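Local atomic coordinates of internalin C2 (Listeria monocytogenes serotype 4b str. F2365, PDB entry 4FHO), a protein that probably takes part in host-cell adhesion or invasion, as a leucine-rich-repeat member of the Listeria internalin family. Residues F55-T60 with K77-T82; T91-L96 with A110-I115; R185-K190 with H207-Q212; P201-V206 with A220-L225. All blocks are in the same frame, centred on the assembly; numbering follows the deposited sequence.

From the N terminus, the chain leaves strand 51-53 and reaches contact 1, which joins loop 55-60 to loop 77-82 and closes the coil containing strand 73-75. Contact 2 then sets the loop entering strand 95-97, with that strand's first residues (91-96), beside loop 110-115, closing the coil that runs on from this strand. These two are in series, and none of the four contacts nests. Contacts 3 and 4 cross: 185-190 is followed by 201-206, 207-212 and 220-225, and a salt bridge from Arg185 to Glu205 joins them. Contacts 1 and 3 tie loops leaving the parallel strands, contacts 2 and 4 those entering them, so neighbouring coils of the leucine-rich-repeat solenoid are joined at both strand ends.

Contact 1 (F55-T60 with K77-T82); sequences FNTGVT and KDNQIT
Asn79 carries this contact through its side-chain amide. Its CG stands anti to the carbonyl carbon (chi1 -74°), which places OD1 inside the turn formed by 55-60. Thr57 N reaches Asn79 OD1 at 3.1 Å along an in-plane lone pair, whereas Val59 N bonds to Asn79 OD1 at 3.0 Å from above that plane. ND2 of the same amide donates to Ala54 O and Leu76 O, so one buried asparagine serves both coils. Gly58, with phi 75°, suits the left-handed bend between these donors, and a water links its N to Asp78 O and Gln80 NE2.

Phe55 has CG anti to the backbone N (chi1 159°), and its ring runs beside the extended Lys77 chain, with Phe55 CD1 3.8 Å from Lys77 CB. Asp78 OD2 lies at the ring edge, 3.5 Å from Phe55 CE1, and Asn56 CB sits over one face. Val59 CG1 packs 3.8 Å from Ile81 CG1, two buried branched side chains lying alongside each other. Backbone bonds from Asn56 N to Lys77 O and Gln80 N to Val59 O frame the whole. The chemistry is that of the leucine-rich-repeat asparagine ladder: an amide that both donates and accepts satisfies turn N-H groups while joining successive coils.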
loop_
_atom_site.group_PDB
_atom_site.type_symbol
_atom_site.label_atom_id
_atom_site.label_comp_id
_atom_site.label_asym_id
_atom_site.label_seq_id
_atom_site.Cartn_x
_atom_site.Cartn_y
_atom_site.Cartn_z
ATOM N N PHE A 55 -9.322 -7.366 8.776
ATOM C CA PHE A 55 -9.406 -8.037 7.462
ATOM C C PHE A 55 -10.796 -8.635 7.283
ATOM O O PHE A 55 -11.243 -9.376 8.131
ATOM C CB PHE A 55 -8.327 -9.168 7.368
ATOM C CG PHE A 55 -8.618 -10.238 6.331
ATOM C CD1 PHE A 55 -8.683 -9.916 4.959
ATOM C CD2 PHE A 55 -8.825 -11.574 6.709
ATOM C CE1 PHE A 55 -8.955 -10.896 3.991
ATOM C CE2 PHE A 55 -9.103 -12.557 5.744
ATOM C CZ PHE A 55 -9.166 -12.217 4.384
ATOM N N ASN A 56 -11.476 -8.274 6.198
ATOM C CA ASN A 56 -12.728 -8.934 5.767
ATOM C C ASN A 56 -13.871 -8.949 6.806
ATOM O O ASN A 56 -14.500 -9.975 7.023
ATOM C CB ASN A 56 -12.404 -10.367 5.262
ATOM C CG ASN A 56 -13.552 -10.999 4.472
ATOM O OD1 ASN A 56 -14.308 -10.310 3.781
ATOM N ND2 ASN A 56 -13.708 -12.310 4.604
ATOM N N THR A 57 -14.121 -7.800 7.433
ATOM C CA THR A 57 -15.114 -7.656 8.511
ATOM C C THR A 57 -16.167 -6.581 8.237
ATOM O O THR A 57 -16.907 -6.218 9.136
ATOM C CB THR A 57 -14.429 -7.345 9.858
ATOM O OG1 THR A 57 -13.614 -6.160 9.711
ATOM C CG2 THR A 57 -13.561 -8.514 10.321
ATOM N N GLY A 58 -16.253 -6.099 7.007
ATOM C CA GLY A 58 -17.271 -5.142 6.632
ATOM C C GLY A 58 -17.056 -3.718 7.116
ATOM O O GLY A 58 -18.020 -3.006 7.247
ATOM N N VAL A 59 -15.803 -3.286 7.308
ATOM C CA VAL A 59 -15.493 -1.897 7.712
ATOM C C VAL A 59 -15.847 -0.940 6.564
ATOM O O VAL A 59 -15.426 -1.141 5.438
ATOM C CB VAL A 59 -14.010 -1.694 8.097
ATOM C CG1 VAL A 59 -13.701 -0.227 8.425
ATOM C CG2 VAL A 59 -13.629 -2.615 9.256
ATOM N N THR A 60 -16.679 0.049 6.853
ATOM C CA THR A 60 -17.063 1.097 5.889
ATOM C C THR A 60 -16.508 2.484 6.199
ATOM O O THR A 60 -16.548 3.337 5.335
ATOM C CB THR A 60 -18.585 1.188 5.718
ATOM O OG1 THR A 60 -19.213 1.518 6.964
ATOM C CG2 THR A 60 -19.107 -0.125 5.237
ATOM N N LYS A 77 -7.508 -5.120 4.601
ATOM C CA LYS A 77 -7.837 -5.846 3.371
ATOM C C LYS A 77 -9.310 -6.299 3.317
ATOM O O LYS A 77 -9.877 -6.733 4.323
ATOM C CB LYS A 77 -6.886 -7.058 3.151
ATOM C CG LYS A 77 -7.240 -7.978 1.985
ATOM C CD LYS A 77 -6.160 -9.023 1.697
ATOM C CE LYS A 77 -6.438 -9.711 0.369
ATOM N NZ LYS A 77 -5.674 -10.978 0.200
ATOM N N ASP A 78 -9.902 -6.172 2.125
ATOM C CA ASP A 78 -11.244 -6.706 1.817
ATOM C C ASP A 78 -12.365 -6.128 2.671
ATOM O O ASP A 78 -13.231 -6.835 3.120
ATOM C CB ASP A 78 -11.240 -8.239 1.830
ATOM C CG ASP A 78 -10.433 -8.842 0.677
ATOM O OD1 ASP A 78 -10.245 -8.183 -0.366
ATOM O OD2 ASP A 78 -10.012 -10.003 0.820
ATOM N N ASN A 79 -12.308 -4.816 2.882
ATOM C CA ASN A 79 -13.382 -4.066 3.517
ATOM C C ASN A 79 -14.024 -3.174 2.442
ATOM O O ASN A 79 -13.719 -3.329 1.250
ATOM C CB ASN A 79 -12.816 -3.327 4.731
ATOM C CG ASN A 79 -12.541 -4.276 5.901
ATOM O OD1 ASN A 79 -13.445 -4.938 6.381
ATOM N ND2 ASN A 79 -11.291 -4.398 6.295
ATOM N N GLN A 80 -14.906 -2.256 2.844
ATOM C CA GLN A 80 -15.573 -1.365 1.899
ATOM C C GLN A 80 -15.322 0.085 2.298
ATOM O O GLN A 80 -16.240 0.880 2.392
ATOM C CB GLN A 80 -17.069 -1.693 1.811
ATOM C CG GLN A 80 -17.350 -3.097 1.268
ATOM C CD GLN A 80 -17.217 -4.178 2.320
ATOM O OE1 GLN A 80 -17.706 -4.026 3.433
ATOM N NE2 GLN A 80 -16.502 -5.255 1.987
ATOM N N ILE A 81 -14.052 0.428 2.470
ATOM C CA ILE A 81 -13.649 1.759 2.930
ATOM C C ILE A 81 -13.550 2.640 1.681
ATOM O O ILE A 81 -12.948 2.233 0.704
ATOM C CB ILE A 81 -12.297 1.699 3.700
ATOM C CG1 ILE A 81 -12.464 0.904 5.016
ATOM C CG2 ILE A 81 -11.775 3.094 4.015
ATOM C CD1 ILE A 81 -11.169 0.397 5.607
ATOM N N THR A 82 -14.147 3.833 1.734
ATOM C CA THR A 82 -14.101 4.826 0.647
ATOM C C THR A 82 -13.307 6.112 0.975
ATOM O O THR A 82 -12.925 6.825 0.053
ATOM C CB THR A 82 -15.533 5.225 0.237
ATOM O OG1 THR A 82 -16.232 5.772 1.365
ATOM C CG2 THR A 82 -16.308 3.999 -0.259
HETATM O O HOH W 1 -15.828 -7.072 4.456
HETATM O O HOH W 2 -14.827 5.252 4.374
#

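Contact 2 (T91-L96 with A110-I115); sequences TKITEL and AGLQSI
Polar contact between 91-96 and 110-115 centres on Ser114. Its OG occupies the crowded position between the backbone N and the carbonyl carbon (chi1 59°) and donates to Ile93 O, with a short 2.6 Å separation between Ser114 OG and Ile93 O. The hydroxyl comes from above the carbonyl plane, 28° out of it. Serine suits the place because so short a side chain lets the hydroxyl reach the carbonyl while the two backbones stay close. Nearby, a methyl meets a carbonyl: Thr94 CG2 rests against Ser114 O at 3.7 Å.

Apolar contact lines the inner side. Ile93 has CG1 anti to the backbone N, which leaves CG2 to face the other loop, 4.1 Å from Ile115 CG1; the two isoleucines run alongside in the same direction. Leu96 CD2 approaches Ile115 CD1 to 3.7 Å in an oblique crossing. The same Leu96 methyl, CD2, is 4.2 Å from Leu112 CD1, the two leucines being roughly perpendicular.

Backbone bonding shapes 110-115 from within. An inverse gamma turn centred on Leu112 runs into a type I turn from Leu112 to Ile115, closed by Ile115 N on Leu112 O. Thr94 bonds through its backbone to Ile72 and to Lys116 and Thr117, in the coils before and after. The chemistry implies a division of labour: one short hydroxyl bond satisfies a carbonyl just ahead of strand 95-97, while branched aliphatic groups seal the hydrophobic core of the solenoid beside it.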
loop_
_atom_site.group_PDB
_atom_site.type_symbol
_atom_site.label_atom_id
_atom_site.label_comp_id
_atom_site.label_asym_id
_atom_site.label_seq_id
_atom_site.Cartn_x
_atom_site.Cartn_y
_atom_site.Cartn_z
ATOM N N THR A 91 1.902 9.629 11.689
ATOM C CA THR A 91 3.326 9.868 11.423
ATOM C C THR A 91 4.242 8.649 11.599
ATOM O O THR A 91 5.391 8.719 11.174
ATOM C CB THR A 91 3.843 11.015 12.321
ATOM O OG1 THR A 91 3.681 10.646 13.697
ATOM C CG2 THR A 91 3.062 12.313 12.040
ATOM N N LYS A 92 3.748 7.551 12.193
ATOM C CA LYS A 92 4.539 6.327 12.460
ATOM C C LYS A 92 4.065 5.040 11.737
ATOM O O LYS A 92 4.660 3.984 11.940
ATOM C CB LYS A 92 4.583 6.079 13.975
ATOM C CG LYS A 92 5.309 7.185 14.723
ATOM C CD LYS A 92 5.405 6.909 16.212
ATOM C CE LYS A 92 5.890 8.135 16.966
ATOM N NZ LYS A 92 5.563 7.984 18.409
ATOM N N ILE A 93 3.024 5.133 10.897
ATOM C CA ILE A 93 2.528 3.981 10.112
ATOM C C ILE A 93 3.605 3.577 9.090
ATOM O O ILE A 93 4.091 4.432 8.351
ATOM C CB ILE A 93 1.134 4.257 9.468
ATOM C CG1 ILE A 93 0.594 3.015 8.737
ATOM C CG2 ILE A 93 1.165 5.419 8.494
ATOM C CD1 ILE A 93 -0.893 3.082 8.446
ATOM N N THR A 94 4.048 2.313 9.148
ATOM C CA THR A 94 5.012 1.736 8.169
ATOM C C THR A 94 4.411 0.666 7.230
ATOM O O THR A 94 4.987 0.397 6.185
ATOM C CB THR A 94 6.261 1.139 8.861
ATOM O OG1 THR A 94 5.902 0.027 9.680
ATOM C CG2 THR A 94 6.968 2.183 9.720
ATOM N N GLU A 95 3.296 0.062 7.647
ATOM C CA GLU A 95 2.619 -1.008 6.923
ATOM C C GLU A 95 1.156 -0.617 6.787
ATOM O O GLU A 95 0.452 -0.486 7.792
ATOM C CB GLU A 95 2.775 -2.333 7.681
ATOM C CG GLU A 95 2.066 -3.523 7.044
ATOM C CD GLU A 95 0.941 -4.103 7.903
ATOM O OE1 GLU A 95 1.218 -4.955 8.787
ATOM O OE2 GLU A 95 -0.232 -3.731 7.672
ATOM N N LEU A 96 0.709 -0.405 5.549
ATOM C CA LEU A 96 -0.695 -0.068 5.252
ATOM C C LEU A 96 -1.247 -1.029 4.186
ATOM O O LEU A 96 -0.770 -1.027 3.063
ATOM C CB LEU A 96 -0.794 1.384 4.788
ATOM C CG LEU A 96 -2.171 1.962 4.502
ATOM C CD1 LEU A 96 -3.143 1.810 5.674
ATOM C CD2 LEU A 96 -1.974 3.420 4.116
ATOM N N ALA A 110 -0.701 10.829 0.610
ATOM C CA ALA A 110 0.496 11.519 0.087
ATOM C C ALA A 110 1.459 12.068 1.157
ATOM O O ALA A 110 2.662 12.151 0.913
ATOM C CB ALA A 110 0.117 12.615 -0.922
ATOM N N GLY A 111 0.923 12.414 2.331
ATOM C CA GLY A 111 1.714 12.880 3.475
ATOM C C GLY A 111 2.285 11.786 4.371
ATOM O O GLY A 111 3.101 12.080 5.245
ATOM N N LEU A 112 1.904 10.529 4.154
ATOM C CA LEU A 112 2.347 9.424 5.028
ATOM C C LEU A 112 3.768 8.955 4.657
ATOM O O LEU A 112 3.949 7.820 4.208
ATOM C CB LEU A 112 1.335 8.256 4.970
ATOM C CG LEU A 112 -0.135 8.568 5.280
ATOM C CD1 LEU A 112 -0.941 7.288 5.292
ATOM C CD2 LEU A 112 -0.311 9.305 6.587
ATOM N N GLN A 113 4.762 9.823 4.874
ATOM C CA GLN A 113 6.168 9.588 4.447
ATOM C C GLN A 113 6.825 8.378 5.127
ATOM O O GLN A 113 7.713 7.742 4.534
ATOM C CB GLN A 113 7.040 10.845 4.663
ATOM C CG GLN A 113 8.432 10.769 4.024
ATOM C CD GLN A 113 9.206 12.081 4.015
ATOM O OE1 GLN A 113 8.871 13.037 4.723
ATOM N NE2 GLN A 113 10.263 12.129 3.208
ATOM N N SER A 114 6.360 8.032 6.331
ATOM C CA SER A 114 6.854 6.844 7.063
ATOM C C SER A 114 6.554 5.468 6.433
ATOM O O SER A 114 7.178 4.476 6.853
ATOM C CB SER A 114 6.349 6.860 8.516
ATOM O OG SER A 114 4.932 6.874 8.595
ATOM N N ILE A 115 5.630 5.390 5.458
ATOM C CA ILE A 115 5.192 4.082 4.891
ATOM C C ILE A 115 6.319 3.329 4.156
ATOM O O ILE A 115 6.951 3.875 3.239
ATOM C CB ILE A 115 3.950 4.195 3.974
ATOM C CG1 ILE A 115 2.729 4.652 4.774
ATOM C CG2 ILE A 115 3.588 2.847 3.359
ATOM C CD1 ILE A 115 1.479 4.840 3.931
#

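Contact 3 (R185-K190 with H207-Q212); sequences RADDNK and HLKDNQ. With SO4 (sulfate ion), chain C.
Arg185 stretches its side chain alongside the His207 imidazole, the guanidinium and ring planes being only 4° apart. Arg185 CG comes within 4.0 Å of His207 ND1. The chain is extended from CG to NE, carrying the guanidinium out to a sulfate ion, probably from the crystallisation liquor: Arg185 NH1 donates to sulfate O2 at 2.8 Å and NH2 to O4. Its NE forms a salt bridge with Glu205, which, with the sulfate bonds, would limit the group's rotation.

Asp187, with CG beside its own backbone N (chi1 -70°), turns OD1 onto Lys209 N at 2.7 Å, met from above the carboxylate plane. Its OD2 is linked to His207 ND1 through a water; the carboxylate could favour protonation of the imidazole and the nearby guanidinium oppose it, so the charge is not settled. The aliphatic part of Lys209 lies along the same carboxylate.

Asparagine suits these bends because its amide can donate and accept at once. Asn211 ND2 donates across to Ala186 O at 2.9 Å. Asn189 ND2 reaches that same oxygen from within its own segment and also donates to Ile164 O in the preceding coil. Asn211 OD1 accepts from Ile191 N, and Asn189 OD1 from Val169 N. Gln212 NE2 meets Asn189 O at 3.3 Å on a lone pair.

Ala186 N bonds His207 O at 2.7 Å, continuing the parallel pairing of strands 183-185 and 205-207 into their loops. The contact sits where these strands end, between strand 161-163, whose Tyr161 and Ser163 touch Arg185, and Thr229 of strand 227-229, touched by His207 and Asp187.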
loop_
_atom_site.group_PDB
_atom_site.type_symbol
_atom_site.label_atom_id
_atom_site.label_comp_id
_atom_site.label_asym_id
_atom_site.label_seq_id
_atom_site.Cartn_x
_atom_site.Cartn_y
_atom_site.Cartn_z
ATOM N N ARG A 185 6.801 -7.746 -10.730
ATOM C CA ARG A 185 5.695 -8.545 -11.227
ATOM C C ARG A 185 4.791 -7.642 -12.049
ATOM O O ARG A 185 4.214 -6.698 -11.510
ATOM C CB ARG A 185 4.944 -9.175 -10.075
ATOM C CG ARG A 185 5.728 -10.304 -9.434
ATOM C CD ARG A 185 4.899 -10.923 -8.346
ATOM N NE ARG A 185 5.538 -12.106 -7.800
ATOM C CZ ARG A 185 4.973 -12.937 -6.928
ATOM N NH1 ARG A 185 3.734 -12.728 -6.456
ATOM N NH2 ARG A 185 5.664 -13.980 -6.500
ATOM N N ALA A 186 4.702 -7.923 -13.349
ATOM C CA ALA A 186 4.007 -7.064 -14.309
ATOM C C ALA A 186 3.214 -7.844 -15.358
ATOM O O ALA A 186 3.049 -7.359 -16.481
ATOM C CB ALA A 186 5.003 -6.116 -14.964
ATOM N N ASP A 187 2.658 -9.004 -14.964
ATOM C CA ASP A 187 1.817 -9.813 -15.877
ATOM C C ASP A 187 0.564 -9.017 -16.287
ATOM O O ASP A 187 -0.037 -8.374 -15.445
ATOM C CB ASP A 187 1.352 -11.135 -15.231
ATOM C CG ASP A 187 2.480 -12.156 -15.037
ATOM O OD1 ASP A 187 3.577 -11.983 -15.597
ATOM O OD2 ASP A 187 2.256 -13.173 -14.333
ATOM N N ASP A 188 0.198 -9.076 -17.572
ATOM C CA ASP A 188 -1.067 -8.524 -18.088
ATOM C C ASP A 188 -1.055 -6.986 -18.014
ATOM O O ASP A 188 -1.713 -6.364 -17.195
ATOM C CB ASP A 188 -2.299 -9.199 -17.425
ATOM C CG ASP A 188 -3.628 -8.894 -18.146
ATOM O OD1 ASP A 188 -3.687 -8.094 -19.105
ATOM O OD2 ASP A 188 -4.654 -9.445 -17.707
ATOM N N ASN A 189 -0.249 -6.416 -18.898
ATOM C CA ASN A 189 -0.076 -4.986 -19.078
ATOM C C ASN A 189 0.083 -4.725 -20.598
ATOM O O ASN A 189 -0.297 -5.586 -21.401
ATOM C CB ASN A 189 1.112 -4.524 -18.222
ATOM C CG ASN A 189 0.712 -4.181 -16.809
ATOM O OD1 ASN A 189 -0.058 -3.241 -16.579
ATOM N ND2 ASN A 189 1.249 -4.918 -15.853
ATOM N N LYS A 190 0.591 -3.565 -20.988
ATOM C CA LYS A 190 0.831 -3.235 -22.393
ATOM C C LYS A 190 2.316 -2.948 -22.615
ATOM O O LYS A 190 2.671 -2.034 -23.343
ATOM C CB LYS A 190 -0.053 -2.042 -22.796
ATOM C CG LYS A 190 -1.551 -2.282 -22.650
ATOM C CD LYS A 190 -2.118 -3.072 -23.829
ATOM C CE LYS A 190 -3.478 -3.681 -23.513
ATOM N NZ LYS A 190 -4.456 -2.688 -22.983
ATOM N N HIS A 207 8.217 -11.043 -13.730
ATOM C CA HIS A 207 7.021 -11.666 -14.300
ATOM C C HIS A 207 6.465 -10.731 -15.347
ATOM O O HIS A 207 5.998 -9.629 -15.024
ATOM C CB HIS A 207 5.990 -12.002 -13.222
ATOM C CG HIS A 207 6.323 -13.208 -12.367
ATOM N ND1 HIS A 207 5.436 -13.720 -11.485
ATOM C CD2 HIS A 207 7.451 -13.991 -12.277
ATOM C CE1 HIS A 207 5.987 -14.778 -10.867
ATOM N NE2 HIS A 207 7.213 -14.950 -11.360
ATOM N N LEU A 208 6.515 -11.155 -16.612
ATOM C CA LEU A 208 6.077 -10.345 -17.762
ATOM C C LEU A 208 5.139 -11.107 -18.711
ATOM O O LEU A 208 5.120 -10.827 -19.894
ATOM C CB LEU A 208 7.309 -9.805 -18.506
ATOM C CG LEU A 208 8.175 -8.763 -17.779
ATOM C CD1 LEU A 208 9.516 -8.613 -18.484
ATOM C CD2 LEU A 208 7.514 -7.410 -17.664
ATOM N N LYS A 209 4.306 -12.013 -18.178
ATOM C CA LYS A 209 3.331 -12.772 -18.995
ATOM C C LYS A 209 2.270 -11.833 -19.579
ATOM O O LYS A 209 2.012 -10.809 -19.004
ATOM C CB LYS A 209 2.617 -13.861 -18.174
ATOM C CG LYS A 209 3.552 -14.922 -17.611
ATOM C CD LYS A 209 2.854 -15.920 -16.700
ATOM C CE LYS A 209 1.867 -16.789 -17.439
ATOM N NZ LYS A 209 1.661 -18.093 -16.748
ATOM N N ASP A 210 1.693 -12.201 -20.726
ATOM C CA ASP A 210 0.607 -11.434 -21.390
ATOM C C ASP A 210 0.956 -9.948 -21.568
ATOM O O ASP A 210 0.173 -9.055 -21.255
ATOM C CB ASP A 210 -0.736 -11.637 -20.659
ATOM C CG ASP A 210 -1.304 -13.031 -20.867
ATOM O OD1 ASP A 210 -2.019 -13.234 -21.870
ATOM O OD2 ASP A 210 -1.034 -13.924 -20.038
ATOM N N ASN A 211 2.172 -9.717 -22.050
ATOM C CA ASN A 211 2.629 -8.424 -22.530
ATOM C C ASN A 211 2.995 -8.625 -24.006
ATOM O O ASN A 211 2.737 -9.693 -24.553
ATOM C CB ASN A 211 3.792 -7.948 -21.659
ATOM C CG ASN A 211 3.329 -7.346 -20.349
ATOM O OD1 ASN A 211 2.780 -6.230 -20.316
ATOM N ND2 ASN A 211 3.551 -8.067 -19.259
ATOM N N GLN A 212 3.544 -7.601 -24.658
ATOM C CA GLN A 212 3.802 -7.624 -26.106
ATOM C C GLN A 212 5.293 -7.410 -26.360
ATOM O O GLN A 212 5.685 -6.460 -27.027
ATOM C CB GLN A 212 2.931 -6.562 -26.812
ATOM C CG GLN A 212 1.428 -6.783 -26.621
ATOM C CD GLN A 212 0.839 -5.997 -25.458
ATOM O OE1 GLN A 212 0.821 -4.762 -25.487
ATOM N NE2 GLN A 212 0.331 -6.704 -24.440
HETATM S S SO4 C . 2.805 -15.050 -3.915
HETATM O O1 SO4 C . 2.436 -16.388 -4.451
HETATM O O2 SO4 C . 1.999 -14.006 -4.592
HETATM O O3 SO4 C . 2.551 -14.985 -2.452
HETATM O O4 SO4 C . 4.246 -14.812 -4.165
HETATM O O HOH W 3 2.570 -12.901 -11.436
#

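Contact 4 (P201-V206 with A220-L225); sequences PNLIEV and ANLSNL
The backbones draw closest where Ile204, just ahead of strand 205-207, passes Leu225, their CA atoms 4.2 Å apart; there Ile204 CA makes a CH...O contact with Asn224 O, and Leu225 CA another with Leu203 O.

Asn224 supplies the single cross-segment hydrogen bond. With CG anti to the carbonyl carbon (chi1 -58°), its amide reaches back along 201-206, and Asn224 ND2 donates to Pro201 O at 3.0 Å. The donor stands 30° above the carbonyl plane, while the oxygen lies close to the plane of the amide. Asparagine fits here because its amide offers an N-H donor, one carbon beyond CB, to the proline carbonyl.

Leucines fill the inner side. Leu225 has CG anti to the backbone N (chi1 -150°), which swings CD1 inward to lie 3.6 Å from Val206 CG2, the two side chains crossing obliquely. The same methyl, Leu225 CD1, is 4.1 Å from Leu203 CB. Leu203 and Leu222 run side by side, CD1 of Leu203 4.0 Å from CD1 of Leu222, and Leu222 CD2 rests against Pro201 CA at 4.0 Å. Leu203, Val206 and Leu222 are buried in the solenoid core, where Val206 touches Leu197; Leu225, against Leu219, lies at the margin.

The chemistry is mostly apolar: one hydrogen bond from the side-chain amide grips the proline carbonyl, but Asn224 N is buried without a partner in the model, probably a cost that the leucine packing offsets.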
loop_
_atom_site.group_PDB
_atom_site.type_symbol
_atom_site.label_atom_id
_atom_site.label_comp_id
_atom_site.label_asym_id
_atom_site.label_seq_id
_atom_site.Cartn_x
_atom_site.Cartn_y
_atom_site.Cartn_z
ATOM N N PRO A 201 20.241 -4.170 -11.678
ATOM C CA PRO A 201 21.122 -5.354 -11.558
ATOM C C PRO A 201 20.735 -6.422 -10.518
ATOM O O PRO A 201 21.185 -7.568 -10.628
ATOM C CB PRO A 201 22.483 -4.732 -11.212
ATOM C CG PRO A 201 22.146 -3.468 -10.508
ATOM C CD PRO A 201 20.947 -2.945 -11.243
ATOM N N ASN A 202 19.905 -6.064 -9.538
ATOM C CA ASN A 202 19.553 -6.977 -8.453
ATOM C C ASN A 202 18.282 -7.800 -8.711
ATOM O O ASN A 202 17.881 -8.554 -7.829
ATOM C CB ASN A 202 19.486 -6.208 -7.124
ATOM C CG ASN A 202 20.808 -5.541 -6.783
ATOM O OD1 ASN A 202 21.784 -6.214 -6.477
ATOM N ND2 ASN A 202 20.852 -4.213 -6.863
ATOM N N LEU A 203 17.681 -7.687 -9.911
ATOM C CA LEU A 203 16.445 -8.407 -10.256
ATOM C C LEU A 203 16.653 -9.919 -10.175
ATOM O O LEU A 203 17.580 -10.470 -10.802
ATOM C CB LEU A 203 15.907 -8.032 -11.650
ATOM C CG LEU A 203 15.137 -6.730 -11.826
ATOM C CD1 LEU A 203 14.907 -6.493 -13.308
ATOM C CD2 LEU A 203 13.806 -6.788 -11.081
ATOM N N ILE A 204 15.829 -10.549 -9.337
ATOM C CA ILE A 204 15.775 -11.990 -9.158
ATOM C C ILE A 204 14.588 -12.590 -9.928
ATOM O O ILE A 204 14.740 -13.618 -10.601
ATOM C CB ILE A 204 15.681 -12.371 -7.656
ATOM C CG1 ILE A 204 16.828 -11.737 -6.851
ATOM C CG2 ILE A 204 15.707 -13.890 -7.492
ATOM C CD1 ILE A 204 16.803 -12.078 -5.371
ATOM N N GLU A 205 13.428 -11.953 -9.833
ATOM C CA GLU A 205 12.161 -12.478 -10.354
ATOM C C GLU A 205 11.497 -11.384 -11.176
ATOM O O GLU A 205 11.214 -10.308 -10.649
ATOM C CB GLU A 205 11.273 -12.915 -9.182
ATOM C CG GLU A 205 9.833 -13.299 -9.515
ATOM C CD GLU A 205 9.094 -13.868 -8.314
ATOM O OE1 GLU A 205 9.488 -14.949 -7.839
ATOM O OE2 GLU A 205 8.113 -13.250 -7.843
ATOM N N VAL A 206 11.284 -11.652 -12.466
ATOM C CA VAL A 206 10.617 -10.736 -13.382
ATOM C C VAL A 206 9.440 -11.469 -14.014
ATOM O O VAL A 206 9.634 -12.434 -14.722
ATOM C CB VAL A 206 11.569 -10.189 -14.444
ATOM C CG1 VAL A 206 10.890 -9.094 -15.267
ATOM C CG2 VAL A 206 12.808 -9.606 -13.786
ATOM N N ALA A 220 19.818 -9.994 -20.795
ATOM C CA ALA A 220 21.005 -10.846 -21.058
ATOM C C ALA A 220 22.145 -10.690 -20.049
ATOM O O ALA A 220 22.790 -11.686 -19.699
ATOM C CB ALA A 220 21.548 -10.608 -22.473
ATOM N N ASN A 221 22.373 -9.454 -19.589
ATOM C CA ASN A 221 23.453 -9.146 -18.619
ATOM C C ASN A 221 23.085 -9.154 -17.128
ATOM O O ASN A 221 23.986 -9.141 -16.279
ATOM C CB ASN A 221 24.158 -7.837 -19.021
ATOM C CG ASN A 221 25.163 -8.059 -20.120
ATOM O OD1 ASN A 221 26.183 -8.711 -19.906
ATOM N ND2 ASN A 221 24.862 -7.566 -21.314
ATOM N N LEU A 222 21.797 -9.262 -16.812
ATOM C CA LEU A 222 21.335 -9.354 -15.422
ATOM C C LEU A 222 21.721 -10.720 -14.860
ATOM O O LEU A 222 21.216 -11.747 -15.321
ATOM C CB LEU A 222 19.828 -9.155 -15.346
ATOM C CG LEU A 222 19.291 -7.809 -15.844
ATOM C CD1 LEU A 222 17.781 -7.809 -15.689
ATOM C CD2 LEU A 222 19.919 -6.626 -15.117
ATOM N N SER A 223 22.639 -10.714 -13.892
ATOM C CA SER A 223 23.307 -11.936 -13.416
ATOM C C SER A 223 22.705 -12.568 -12.160
ATOM O O SER A 223 23.108 -13.664 -11.812
ATOM C CB SER A 223 24.807 -11.674 -13.201
ATOM O OG SER A 223 25.034 -10.731 -12.170
ATOM N N ASN A 224 21.757 -11.896 -11.491
ATOM C CA ASN A 224 21.059 -12.464 -10.310
ATOM C C ASN A 224 19.665 -13.045 -10.624
ATOM O O ASN A 224 18.938 -13.426 -9.712
ATOM C CB ASN A 224 20.966 -11.414 -9.199
ATOM C CG ASN A 224 22.325 -10.894 -8.772
ATOM O OD1 ASN A 224 23.162 -11.650 -8.286
ATOM N ND2 ASN A 224 22.549 -9.596 -8.947
ATOM N N LEU A 225 19.348 -13.201 -11.908
ATOM C CA LEU A 225 17.997 -13.482 -12.383
ATOM C C LEU A 225 17.727 -14.977 -12.176
ATOM O O LEU A 225 18.467 -15.807 -12.699
ATOM C CB LEU A 225 17.899 -13.082 -13.867
ATOM C CG LEU A 225 16.644 -12.605 -14.582
ATOM C CD1 LEU A 225 15.896 -11.546 -13.788
ATOM C CD2 LEU A 225 17.051 -12.072 -15.950
#